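Long-range contacts in rubber oxygenase (Streptomyces sp., PDB 5O1L), which cleaves the carbon-carbon double bonds of poly(cis-1,4-isoprene) in rubber by adding dioxygen, using a non-covalently bound b-type heme: residues 105-116 / 256-267; 224-232 / 269-277. All blocks are in the same frame, centred on the assembly; numbering follows the deposited sequence. Where two conformers were deposited one is given.

Contact 1 (105-116 / 256-267); sequences RRMPSWADKAAL and AYLHVWQVSAHM. With EDO (1,2-ethanediol), chain G.
Asp112 and His259 join the start of helix 113-125 to the middle of helix 251-267 in this all-helical, globin-clan fold; a type I beta turn from Pro108 to Ala111 precedes the N-cap. Polar contacts gather at that cap. The backbone N of Asp112 donates to His259 NE2 (2.9 Å), lying close to the imidazole plane, while Asp112 OD1 accepts from Ala115 N in the classic capping bond. Asp112 thus has its side chain committed to the helix start and its amide to the other helix, and its carboxylate also binds an ethanediol, probably left from crystallisation. With CG anti to the backbone N (chi1 -168°), the imidazole of His259 stands up from its helix and brings NE2 to the amide; ND1 makes a weak hydrogen bond to OE1 of Gln262, whose NE2 is held by Pro276 O. Replacing His259 by a leucine would probably leave the Asp112 amide without its acceptor and the helix start less firmly fixed.

Aromatic contacts follow. Pro108 CB sits 3.8 Å from the centroid of the His266 ring, only 7° off its normal, a CH-pi contact to which a rigid proline is well suited. Trp110 directs its edge at the face of His266, planes at 90°, and its CH2 lies 3.5 Å from Gln262 O, while its indole NE1 bonds to Asp272.

Apolar side chains fill the remainder. Val263, branched at CB, places CG2 among Trp110, Ala111 and Leu116, 3.6 Å from Trp110 CZ3, and CG1 against Met107 CE. Leu116 CD2 reaches between Val260 and His259, and the small Ala115 and Ala256 let the helices draw close, their CA atoms 4.9 Å apart. At the far end, the doubly bent Met267 puts its SD 3.4 Å from Arg106 O.

Contact 2 (224-232 / 269-277); sequences QADIMVTWH and GVSDEYIPA. With HEM (protoporphyrin IX containing Fe), chain C.
A Schellman motif ends helix 251-267 at Gly269, and the loop leaving it packs along helix 224-244, whose adjacent face, with Asp226, Ile227 and Thr230, lines the heme pocket. Glycine suits this position because its positive phi (100°) would press a CB against the preceding carbonyl oxygen. Directly after it, Val270 packs against the helix. Its CG2 meets Ile227 CG2 at 3.5 Å, tighter than usual for two methyl carbons, as the two branched side chains lie side by side, pointing opposite ways. Its other branch, CG1, lies 4.0 Å from Met228 SD.

Met228 is the long, pliable member of the group. Bends at chi2 and chi3 (-54° and -53°) curl it so that CE meets the CD corner of the Pro276 ring end-on at 3.6 Å, while the same methyl lies over the rim of one face of the Trp231 indole. Pro276 CG comes within 3.9 Å of Trp231 CZ3; the compact proline offers only carbon to Met228 and Trp231 and, lacking an N-H, leaves no donor to satisfy there. Trp231 NE1 bonds to Trp261 O, and Tyr274 OH to Val49 O, which ties both polar ends elsewhere. Tyr274 turns its ring edge to the Gln224 side chain, next to Val270. In the loop itself, Ser271 OG accepts from Glu273 N (3.2 Å) in an ST turn, bending the chain ahead of Tyr274.

On the heme side, Thr230 CG2 approaches the vinyl carbon CAB of the porphyrin at 3.5 Å, and Ile227 CG2 is close to that same vinyl. Ile227 is thus first shell to the heme, and Val270 backs it from the second; apart from the buried amide of Gln224 the seam is largely apolar, so the packing behind Ile227 rests on shape rather than on directed bonds.

Helix 251-267 and the loop that follows it carry both contacts: contact 1 sets the helix against the loop 105-112 and the first turn of helix 113-125, contact 2 the loop against helix 224-244. Contact 2 is buried and borders the heme; contact 1, farther from the centre of the chain, is partly buried, with exposed residues at its margin. Their chemistry follows. The outer contact mixes a histidine-to-amide bond, a helix cap and aromatic edges with apolar packing, whereas the inner one is largely apolar apart from a buried glutamine amide. The two meet directly, their centres 13 Å apart, where Trp110 and Gln262 of contact 1 reach Asp272 and Pro276 of contact 2.

Contact 1 (105-116 / 256-267)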
loop_
_atom_site.group_PDB
_atom_site.type_symbol
_atom_site.label_atom_id
_atom_site.label_comp_id
_atom_site.label_asym_id
_atom_site.label_seq_id
_atom_site.Cartn_x
_atom_site.Cartn_y
_atom_site.Cartn_z
ATOM N N ARG A 105 11.737 12.907 9.058
ATOM C CA ARG A 105 11.638 13.424 7.731
ATOM C C ARG A 105 12.930 13.274 6.890
ATOM O O ARG A 105 12.939 13.564 5.722
ATOM C CB ARG A 105 11.129 14.874 7.777
ATOM C CG ARG A 105 12.267 15.790 8.219
ATOM C CD ARG A 105 11.877 17.258 8.336
ATOM N NE ARG A 105 11.368 17.753 7.068
ATOM C CZ ARG A 105 10.735 18.883 6.842
ATOM N NH1 ARG A 105 10.479 19.724 7.843
ATOM N NH2 ARG A 105 10.310 19.117 5.634
ATOM N N ARG A 106 13.990 12.775 7.521
ATOM C CA ARG A 106 15.255 12.629 6.807
ATOM C C ARG A 106 15.206 11.418 5.867
ATOM O O ARG A 106 14.845 10.334 6.290
ATOM C CB ARG A 106 16.356 12.435 7.823
ATOM C CG ARG A 106 16.612 13.698 8.637
ATOM C CD ARG A 106 17.549 13.438 9.783
ATOM N NE ARG A 106 18.826 12.963 9.288
ATOM C CZ ARG A 106 19.322 11.741 9.461
ATOM N NH1 ARG A 106 18.686 10.800 10.188
ATOM N NH2 ARG A 106 20.499 11.471 8.900
ATOM N N MET A 107 15.620 11.652 4.651
ATOM C CA MET A 107 15.782 10.559 3.681
ATOM C C MET A 107 16.928 9.680 4.073
ATOM O O MET A 107 17.926 10.190 4.615
ATOM C CB MET A 107 16.019 11.136 2.321
ATOM C CG MET A 107 14.822 11.874 1.785
ATOM S SD MET A 107 13.472 10.818 1.243
ATOM C CE MET A 107 14.132 10.328 -0.375
ATOM N N PRO A 108 16.849 8.377 3.747
ATOM C CA PRO A 108 18.000 7.537 4.072
ATOM C C PRO A 108 19.220 7.932 3.213
ATOM O O PRO A 108 19.085 8.385 2.073
ATOM C CB PRO A 108 17.518 6.163 3.683
ATOM C CG PRO A 108 16.476 6.356 2.685
ATOM C CD PRO A 108 15.802 7.657 3.048
ATOM N N SER A 109 20.403 7.590 3.731
ATOM C CA SER A 109 21.633 7.882 3.025
ATOM C C SER A 109 21.826 7.154 1.680
ATOM O O SER A 109 22.507 7.625 0.761
ATOM C CB SER A 109 22.847 7.458 3.931
ATOM O OG SER A 109 22.754 6.066 4.228
ATOM N N TRP A 110 21.078 6.032 1.527
ATOM C CA TRP A 110 21.121 5.236 0.371
ATOM C C TRP A 110 20.043 5.574 -0.641
ATOM O O TRP A 110 19.982 4.940 -1.698
ATOM C CB TRP A 110 21.003 3.761 0.767
ATOM C CG TRP A 110 19.964 3.409 1.793
ATOM C CD1 TRP A 110 20.083 3.292 3.112
ATOM C CD2 TRP A 110 18.570 3.114 1.514
ATOM N NE1 TRP A 110 18.903 2.942 3.720
ATOM C CE2 TRP A 110 17.956 2.850 2.723
ATOM C CE3 TRP A 110 17.816 3.045 0.364
ATOM C CZ2 TRP A 110 16.619 2.465 2.808
ATOM C CZ3 TRP A 110 16.462 2.658 0.493
ATOM C CH2 TRP A 110 15.920 2.407 1.696
ATOM N N ALA A 111 19.243 6.589 -0.378
ATOM C CA ALA A 111 18.281 7.036 -1.410
ATOM C C ALA A 111 18.983 7.619 -2.586
ATOM O O ALA A 111 19.966 8.418 -2.437
ATOM C CB ALA A 111 17.356 8.048 -0.830
ATOM N N ASP A 112 18.569 7.244 -3.789
ATOM C CA ASP A 112 19.163 7.710 -5.019
ATOM C C ASP A 112 18.124 8.538 -5.779
ATOM O O ASP A 112 17.135 8.001 -6.273
ATOM C CB ASP A 112 19.594 6.512 -5.784
ATOM C CG ASP A 112 20.318 6.835 -7.057
ATOM O OD1 ASP A 112 19.763 7.444 -7.985
ATOM O OD2 ASP A 112 21.526 6.461 -7.153
ATOM N N LYS A 113 18.358 9.832 -5.865
ATOM C CA LYS A 113 17.385 10.768 -6.434
ATOM C C LYS A 113 17.084 10.393 -7.859
ATOM O O LYS A 113 15.868 10.437 -8.261
ATOM C CB LYS A 113 17.960 12.197 -6.421
ATOM C CG LYS A 113 17.142 13.242 -7.231
ATOM C CD LYS A 113 17.758 14.654 -7.374
ATOM C CE LYS A 113 16.696 15.683 -7.820
ATOM N NZ LYS A 113 15.742 15.187 -8.849
ATOM N N ALA A 114 18.086 10.048 -8.676
ATOM C CA ALA A 114 17.857 9.721 -10.070
ATOM C C ALA A 114 16.925 8.501 -10.197
ATOM O O ALA A 114 16.028 8.467 -11.050
ATOM C CB ALA A 114 19.112 9.494 -10.803
ATOM N N ALA A 115 17.145 7.505 -9.350
ATOM C CA ALA A 115 16.318 6.323 -9.422
ATOM C C ALA A 115 14.918 6.611 -8.962
ATOM O O ALA A 115 13.950 6.079 -9.488
ATOM C CB ALA A 115 16.896 5.200 -8.585
ATOM N N LEU A 116 14.794 7.391 -7.910
ATOM C CA LEU A 116 13.473 7.784 -7.474
ATOM C C LEU A 116 12.699 8.494 -8.591
ATOM O O LEU A 116 11.528 8.257 -8.765
ATOM C CB LEU A 116 13.522 8.611 -6.200
ATOM C CG LEU A 116 13.978 7.888 -4.946
ATOM C CD1 LEU A 116 14.191 8.945 -3.841
ATOM C CD2 LEU A 116 13.120 6.764 -4.552
ATOM N N ALA A 256 14.230 0.787 -10.490
ATOM C CA ALA A 256 13.837 2.095 -9.976
ATOM C C ALA A 256 12.537 2.012 -9.218
ATOM O O ALA A 256 12.388 2.646 -8.164
ATOM C CB ALA A 256 13.703 3.055 -11.132
ATOM N N TYR A 257 11.592 1.220 -9.718
ATOM C CA TYR A 257 10.345 0.974 -8.995
ATOM C C TYR A 257 10.610 0.323 -7.641
ATOM O O TYR A 257 10.056 0.750 -6.596
ATOM C CB TYR A 257 9.377 0.122 -9.852
ATOM C CG TYR A 257 8.051 -0.193 -9.232
ATOM C CD1 TYR A 257 7.054 0.704 -9.290
ATOM C CD2 TYR A 257 7.803 -1.367 -8.587
ATOM C CE1 TYR A 257 5.816 0.401 -8.743
ATOM C CE2 TYR A 257 6.575 -1.684 -8.044
ATOM C CZ TYR A 257 5.599 -0.765 -8.109
ATOM O OH TYR A 257 4.354 -1.054 -7.496
ATOM N N LEU A 258 11.443 -0.698 -7.568
ATOM C CA LEU A 258 11.832 -1.267 -6.301
ATOM C C LEU A 258 12.417 -0.218 -5.363
ATOM O O LEU A 258 12.064 -0.167 -4.190
ATOM C CB LEU A 258 12.850 -2.383 -6.506
ATOM C CG LEU A 258 13.404 -3.025 -5.223
ATOM C CD1 LEU A 258 12.338 -3.685 -4.387
ATOM C CD2 LEU A 258 14.421 -4.070 -5.664
ATOM N N HIS A 259 13.279 0.611 -5.887
ATOM C CA HIS A 259 13.928 1.665 -5.079
ATOM C C HIS A 259 12.926 2.600 -4.474
ATOM O O HIS A 259 13.029 2.954 -3.293
ATOM C CB HIS A 259 14.991 2.372 -5.885
ATOM C CG HIS A 259 15.889 3.239 -5.072
ATOM N ND1 HIS A 259 16.731 2.695 -4.120
ATOM C CD2 HIS A 259 16.062 4.567 -5.009
ATOM C CE1 HIS A 259 17.385 3.707 -3.516
ATOM N NE2 HIS A 259 17.038 4.822 -4.059
ATOM N N VAL A 260 11.953 3.041 -5.260
ATOM C CA VAL A 260 10.868 3.868 -4.673
ATOM C C VAL A 260 10.237 3.174 -3.500
ATOM O O VAL A 260 9.994 3.810 -2.447
ATOM C CB VAL A 260 9.837 4.225 -5.744
ATOM C CG1 VAL A 260 8.602 4.871 -5.142
ATOM C CG2 VAL A 260 10.375 5.078 -6.840
ATOM N N TRP A 261 9.893 1.917 -3.616
ATOM C CA TRP A 261 9.271 1.146 -2.552
ATOM C C TRP A 261 10.188 0.882 -1.398
ATOM O O TRP A 261 9.764 0.855 -0.244
ATOM C CB TRP A 261 8.553 -0.096 -3.104
ATOM C CG TRP A 261 7.296 0.263 -3.765
ATOM C CD1 TRP A 261 7.048 0.619 -5.048
ATOM C CD2 TRP A 261 6.042 0.432 -3.046
ATOM N NE1 TRP A 261 5.709 0.988 -5.173
ATOM C CE2 TRP A 261 5.086 0.825 -3.984
ATOM C CE3 TRP A 261 5.681 0.246 -1.750
ATOM C CZ2 TRP A 261 3.747 1.062 -3.625
ATOM C CZ3 TRP A 261 4.372 0.419 -1.388
ATOM C CH2 TRP A 261 3.431 0.875 -2.330
ATOM N N GLN A 262 11.485 0.738 -1.617
ATOM C CA GLN A 262 12.437 0.558 -0.529
ATOM C C GLN A 262 12.538 1.856 0.296
ATOM O O GLN A 262 12.458 1.800 1.518
ATOM C CB GLN A 262 13.819 0.174 -1.078
ATOM C CG GLN A 262 13.975 -1.209 -1.710
ATOM C CD GLN A 262 15.248 -1.340 -2.478
ATOM O OE1 GLN A 262 15.743 -0.405 -3.119
ATOM N NE2 GLN A 262 15.792 -2.560 -2.390
ATOM N N VAL A 263 12.731 2.992 -0.381
ATOM C CA VAL A 263 12.851 4.229 0.322
ATOM C C VAL A 263 11.545 4.494 1.053
ATOM O O VAL A 263 11.554 4.911 2.204
ATOM C CB VAL A 263 13.177 5.345 -0.643
ATOM C CG1 VAL A 263 12.981 6.738 -0.003
ATOM C CG2 VAL A 263 14.584 5.189 -1.230
ATOM N N SER A 264 10.415 4.185 0.409
ATOM C CA SER A 264 9.133 4.473 1.079
ATOM C C SER A 264 8.952 3.626 2.312
ATOM O O SER A 264 8.449 4.118 3.326
ATOM C CB SER A 264 8.002 4.268 0.119
ATOM O OG SER A 264 8.071 5.165 -0.994
ATOM N N ALA A 265 9.331 2.370 2.311
ATOM C CA ALA A 265 9.291 1.511 3.502
ATOM C C ALA A 265 10.123 2.126 4.597
ATOM O O ALA A 265 9.677 2.201 5.751
ATOM C CB ALA A 265 9.801 0.134 3.170
ATOM N N HIS A 266 11.330 2.593 4.287
ATOM C CA HIS A 266 12.167 3.253 5.346
ATOM C C HIS A 266 11.443 4.458 5.870
ATOM O O HIS A 266 11.400 4.639 7.113
ATOM C CB HIS A 266 13.468 3.683 4.682
ATOM C CG HIS A 266 14.400 4.373 5.611
ATOM N ND1 HIS A 266 14.378 5.710 5.977
ATOM C CD2 HIS A 266 15.466 3.841 6.211
ATOM C CE1 HIS A 266 15.414 5.923 6.809
ATOM N NE2 HIS A 266 16.061 4.785 6.991
ATOM N N MET A 267 10.870 5.282 5.010
ATOM C CA MET A 267 10.236 6.540 5.512
ATOM C C MET A 267 8.989 6.239 6.279
ATOM O O MET A 267 8.617 7.000 7.166
ATOM C CB MET A 267 9.925 7.423 4.340
ATOM C CG MET A 267 11.140 7.878 3.550
ATOM S SD MET A 267 12.397 8.692 4.540
ATOM C CE MET A 267 11.578 10.234 5.041
HETATM C C1 EDO G . 22.077 9.775 -7.841
HETATM O O1 EDO G . 20.877 10.566 -7.830
HETATM C C2 EDO G . 22.277 9.106 -9.203
HETATM O O2 EDO G . 23.256 8.073 -9.112
#

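Contact 2 (224-232 / 269-277)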
loop_
_atom_site.group_PDB
_atom_site.type_symbol
_atom_site.label_atom_id
_atom_site.label_comp_id
_atom_site.label_asym_id
_atom_site.label_seq_id
_atom_site.Cartn_x
_atom_site.Cartn_y
_atom_site.Cartn_z
ATOM N N GLN A 224 6.457 -4.551 12.436
ATOM C CA GLN A 224 7.334 -4.426 11.256
ATOM C C GLN A 224 6.988 -5.520 10.255
ATOM O O GLN A 224 6.968 -5.285 9.034
ATOM C CB GLN A 224 8.804 -4.571 11.657
ATOM C CG GLN A 224 9.337 -3.436 12.537
ATOM C CD GLN A 224 9.787 -2.255 11.758
ATOM O OE1 GLN A 224 9.558 -1.089 12.166
ATOM N NE2 GLN A 224 10.355 -2.496 10.615
ATOM N N ALA A 225 6.823 -6.749 10.754
ATOM C CA ALA A 225 6.475 -7.877 9.880
ATOM C C ALA A 225 5.155 -7.614 9.168
ATOM O O ALA A 225 5.020 -7.861 7.955
ATOM C CB ALA A 225 6.425 -9.193 10.684
ATOM N N ASP A 226 4.169 -7.115 9.900
ATOM C CA ASP A 226 2.897 -6.808 9.319
ATOM C C ASP A 226 2.998 -5.727 8.178
ATOM O O ASP A 226 2.400 -5.879 7.091
ATOM C CB ASP A 226 1.904 -6.278 10.379
ATOM C CG ASP A 226 1.536 -7.288 11.466
ATOM O OD1 ASP A 226 1.492 -8.482 11.147
ATOM O OD2 ASP A 226 1.109 -6.789 12.547
ATOM N N ILE A 227 3.823 -4.734 8.425
ATOM C CA ILE A 227 4.018 -3.674 7.434
ATOM C C ILE A 227 4.601 -4.309 6.160
ATOM O O ILE A 227 4.157 -3.992 5.032
ATOM C CB ILE A 227 4.838 -2.506 7.947
ATOM C CG1 ILE A 227 4.151 -1.851 9.155
ATOM C CG2 ILE A 227 5.138 -1.493 6.829
ATOM C CD1 ILE A 227 5.009 -0.819 9.809
ATOM N N MET A 228 5.589 -5.177 6.332
ATOM C CA MET A 228 6.211 -5.825 5.163
ATOM C C MET A 228 5.285 -6.766 4.404
ATOM O O MET A 228 5.334 -6.849 3.203
ATOM C CB MET A 228 7.541 -6.469 5.538
ATOM C CG MET A 228 8.597 -5.446 5.764
ATOM S SD MET A 228 8.872 -4.259 4.405
ATOM C CE MET A 228 9.111 -5.330 3.097
ATOM N N VAL A 229 4.386 -7.441 5.120
ATOM C CA VAL A 229 3.349 -8.203 4.438
ATOM C C VAL A 229 2.556 -7.340 3.510
ATOM O O VAL A 229 2.300 -7.665 2.329
ATOM C CB VAL A 229 2.468 -8.970 5.477
ATOM C CG1 VAL A 229 1.262 -9.555 4.773
ATOM C CG2 VAL A 229 3.265 -10.019 6.177
ATOM N N THR A 230 2.043 -6.231 4.019
ATOM C CA THR A 230 1.283 -5.264 3.265
ATOM C C THR A 230 2.152 -4.722 2.082
ATOM O O THR A 230 1.693 -4.568 0.929
ATOM C CB THR A 230 0.679 -4.209 4.185
ATOM O OG1 THR A 230 -0.341 -4.905 4.922
ATOM C CG2 THR A 230 0.090 -3.115 3.358
ATOM N N TRP A 231 3.432 -4.441 2.369
ATOM C CA TRP A 231 4.327 -3.992 1.302
ATOM C C TRP A 231 4.380 -5.008 0.117
ATOM O O TRP A 231 4.350 -4.623 -1.052
ATOM C CB TRP A 231 5.722 -3.820 1.923
ATOM C CG TRP A 231 6.763 -3.173 1.093
ATOM C CD1 TRP A 231 7.153 -1.855 1.147
ATOM C CD2 TRP A 231 7.678 -3.769 0.178
ATOM N NE1 TRP A 231 8.222 -1.610 0.315
ATOM C CE2 TRP A 231 8.548 -2.777 -0.323
ATOM C CE3 TRP A 231 7.839 -5.046 -0.335
ATOM C CZ2 TRP A 231 9.594 -3.061 -1.178
ATOM C CZ3 TRP A 231 8.864 -5.314 -1.212
ATOM C CH2 TRP A 231 9.699 -4.339 -1.665
ATOM N N HIS A 232 4.417 -6.308 0.438
ATOM C CA HIS A 232 4.436 -7.337 -0.598
ATOM C C HIS A 232 3.139 -7.380 -1.386
ATOM O O HIS A 232 3.168 -7.700 -2.569
ATOM C CB HIS A 232 4.756 -8.667 0.004
ATOM C CG HIS A 232 6.210 -8.794 0.300
ATOM N ND1 HIS A 232 7.200 -8.700 -0.630
ATOM C CD2 HIS A 232 6.846 -8.979 1.494
ATOM C CE1 HIS A 232 8.374 -8.837 -0.027
ATOM N NE2 HIS A 232 8.176 -9.034 1.255
ATOM N N GLY A 269 8.952 3.950 8.493
ATOM C CA GLY A 269 9.416 3.409 9.730
ATOM C C GLY A 269 9.828 1.969 9.747
ATOM O O GLY A 269 10.157 1.443 10.809
ATOM N N VAL A 270 9.948 1.330 8.580
ATOM C CA VAL A 270 10.457 -0.034 8.505
ATOM C C VAL A 270 12.000 0.015 8.650
ATOM O O VAL A 270 12.655 0.790 7.954
ATOM C CB VAL A 270 10.084 -0.743 7.252
ATOM C CG1 VAL A 270 10.637 -2.175 7.322
ATOM C CG2 VAL A 270 8.538 -0.746 7.101
ATOM N N SER A 271 12.569 -0.752 9.560
ATOM C CA SER A 271 13.989 -0.835 9.692
ATOM C C SER A 271 14.602 -1.381 8.414
ATOM O O SER A 271 14.065 -2.329 7.806
ATOM C CB SER A 271 14.316 -1.839 10.795
ATOM O OG SER A 271 15.693 -2.065 10.818
ATOM N N ASP A 272 15.782 -0.854 8.052
ATOM C CA ASP A 272 16.470 -1.305 6.857
ATOM C C ASP A 272 16.803 -2.770 6.942
ATOM O O ASP A 272 17.010 -3.374 5.867
ATOM C CB ASP A 272 17.719 -0.498 6.611
ATOM C CG ASP A 272 17.466 0.953 6.263
ATOM O OD1 ASP A 272 16.256 1.278 5.995
ATOM O OD2 ASP A 272 18.461 1.729 6.217
ATOM N N GLU A 273 16.894 -3.353 8.124
ATOM C CA GLU A 273 17.173 -4.770 8.253
ATOM C C GLU A 273 16.027 -5.683 7.801
ATOM O O GLU A 273 16.254 -6.879 7.671
ATOM C CB GLU A 273 17.435 -5.116 9.752
ATOM C CG GLU A 273 18.671 -4.474 10.279
ATOM C CD GLU A 273 18.893 -4.656 11.778
ATOM O OE1 GLU A 273 18.111 -5.384 12.473
ATOM O OE2 GLU A 273 19.901 -4.042 12.238
ATOM N N TYR A 274 14.862 -5.106 7.513
ATOM C CA TYR A 274 13.697 -5.863 7.046
ATOM C C TYR A 274 13.259 -5.531 5.631
ATOM O O TYR A 274 12.306 -6.112 5.111
ATOM C CB TYR A 274 12.482 -5.729 8.024
ATOM C CG TYR A 274 12.877 -6.082 9.452
ATOM C CD1 TYR A 274 13.513 -7.234 9.777
ATOM C CD2 TYR A 274 12.637 -5.170 10.436
ATOM C CE1 TYR A 274 13.825 -7.540 11.074
ATOM C CE2 TYR A 274 12.971 -5.427 11.749
ATOM C CZ TYR A 274 13.563 -6.633 12.024
ATOM O OH TYR A 274 13.911 -6.930 13.371
ATOM N N ILE A 275 13.873 -4.560 5.007
ATOM C CA ILE A 275 13.487 -4.167 3.625
ATOM C C ILE A 275 14.300 -4.983 2.636
ATOM O O ILE A 275 15.524 -4.997 2.731
ATOM C CB ILE A 275 13.783 -2.647 3.399
ATOM C CG1 ILE A 275 13.105 -1.764 4.462
ATOM C CG2 ILE A 275 13.418 -2.257 1.988
ATOM C CD1 ILE A 275 13.513 -0.332 4.399
ATOM N N PRO A 276 13.676 -5.703 1.717
ATOM C CA PRO A 276 14.467 -6.507 0.779
ATOM C C PRO A 276 15.351 -5.698 -0.087
ATOM O O PRO A 276 14.948 -4.650 -0.579
ATOM C CB PRO A 276 13.447 -7.284 -0.079
ATOM C CG PRO A 276 12.142 -6.743 0.318
ATOM C CD PRO A 276 12.244 -5.795 1.476
ATOM N N ALA A 277 16.587 -6.165 -0.318
ATOM C CA ALA A 277 17.540 -5.399 -1.121
ATOM C C ALA A 277 17.387 -5.537 -2.641
ATOM O O ALA A 277 17.773 -4.642 -3.379
ATOM C CB ALA A 277 19.020 -5.766 -0.801
HETATM C CHA HEM C . -3.481 4.379 8.479
HETATM C CHB HEM C . -0.542 3.486 4.858
HETATM C CHC HEM C . 0.463 -0.803 6.733
HETATM C CHD HEM C . -3.220 -0.260 9.721
HETATM C C1A HEM C . -2.707 4.471 7.378
HETATM C C2A HEM C . -2.667 5.675 6.580
HETATM C C3A HEM C . -1.872 5.406 5.536
HETATM C C4A HEM C . -1.374 4.115 5.680
HETATM C CMA HEM C . -1.583 6.383 4.422
HETATM C CAA HEM C . -3.406 7.013 6.827
HETATM C CBA HEM C . -4.842 6.924 6.277
HETATM C CGA HEM C . -5.392 8.294 6.109
HETATM O O1A HEM C . -5.786 8.793 7.170
HETATM O O2A HEM C . -5.397 8.848 4.942
HETATM C C1B HEM C . 0.025 2.235 5.078
HETATM C C2B HEM C . 0.993 1.673 4.201
HETATM C C3B HEM C . 1.326 0.489 4.691
HETATM C C4B HEM C . 0.526 0.274 5.887
HETATM C CMB HEM C . 1.572 2.299 2.949
HETATM C CAB HEM C . 2.286 -0.529 4.347
HETATM C CBB HEM C . 3.210 -0.507 3.255
HETATM C C1C HEM C . -0.462 -1.047 7.737
HETATM C C2C HEM C . -0.618 -2.356 8.347
HETATM C C3C HEM C . -1.652 -2.158 9.203
HETATM C C4C HEM C . -2.121 -0.797 9.014
HETATM C CMC HEM C . 0.263 -3.555 8.149
HETATM C CAC HEM C . -2.269 -3.149 10.097
HETATM C CBC HEM C . -1.858 -4.435 10.437
HETATM C C1D HEM C . -3.610 1.051 9.625
HETATM C C2D HEM C . -4.656 1.658 10.471
HETATM C C3D HEM C . -4.745 2.942 10.141
HETATM C C4D HEM C . -3.725 3.163 9.114
HETATM C CMD HEM C . -5.469 0.864 11.423
HETATM C CAD HEM C . -5.725 3.993 10.719
HETATM C CBD HEM C . -7.017 3.891 9.918
HETATM C CGD HEM C . -8.037 4.866 10.516
HETATM O O1D HEM C . -8.443 5.786 9.771
HETATM O O2D HEM C . -8.472 4.784 11.697
HETATM N NA HEM C . -1.886 3.535 6.834
HETATM N NB HEM C . -0.224 1.337 6.040
HETATM N NC HEM C . -1.385 -0.111 8.111
HETATM N ND HEM C . -3.023 2.019 8.879
HETATM FE FE HEM C . -1.619 1.698 7.498
#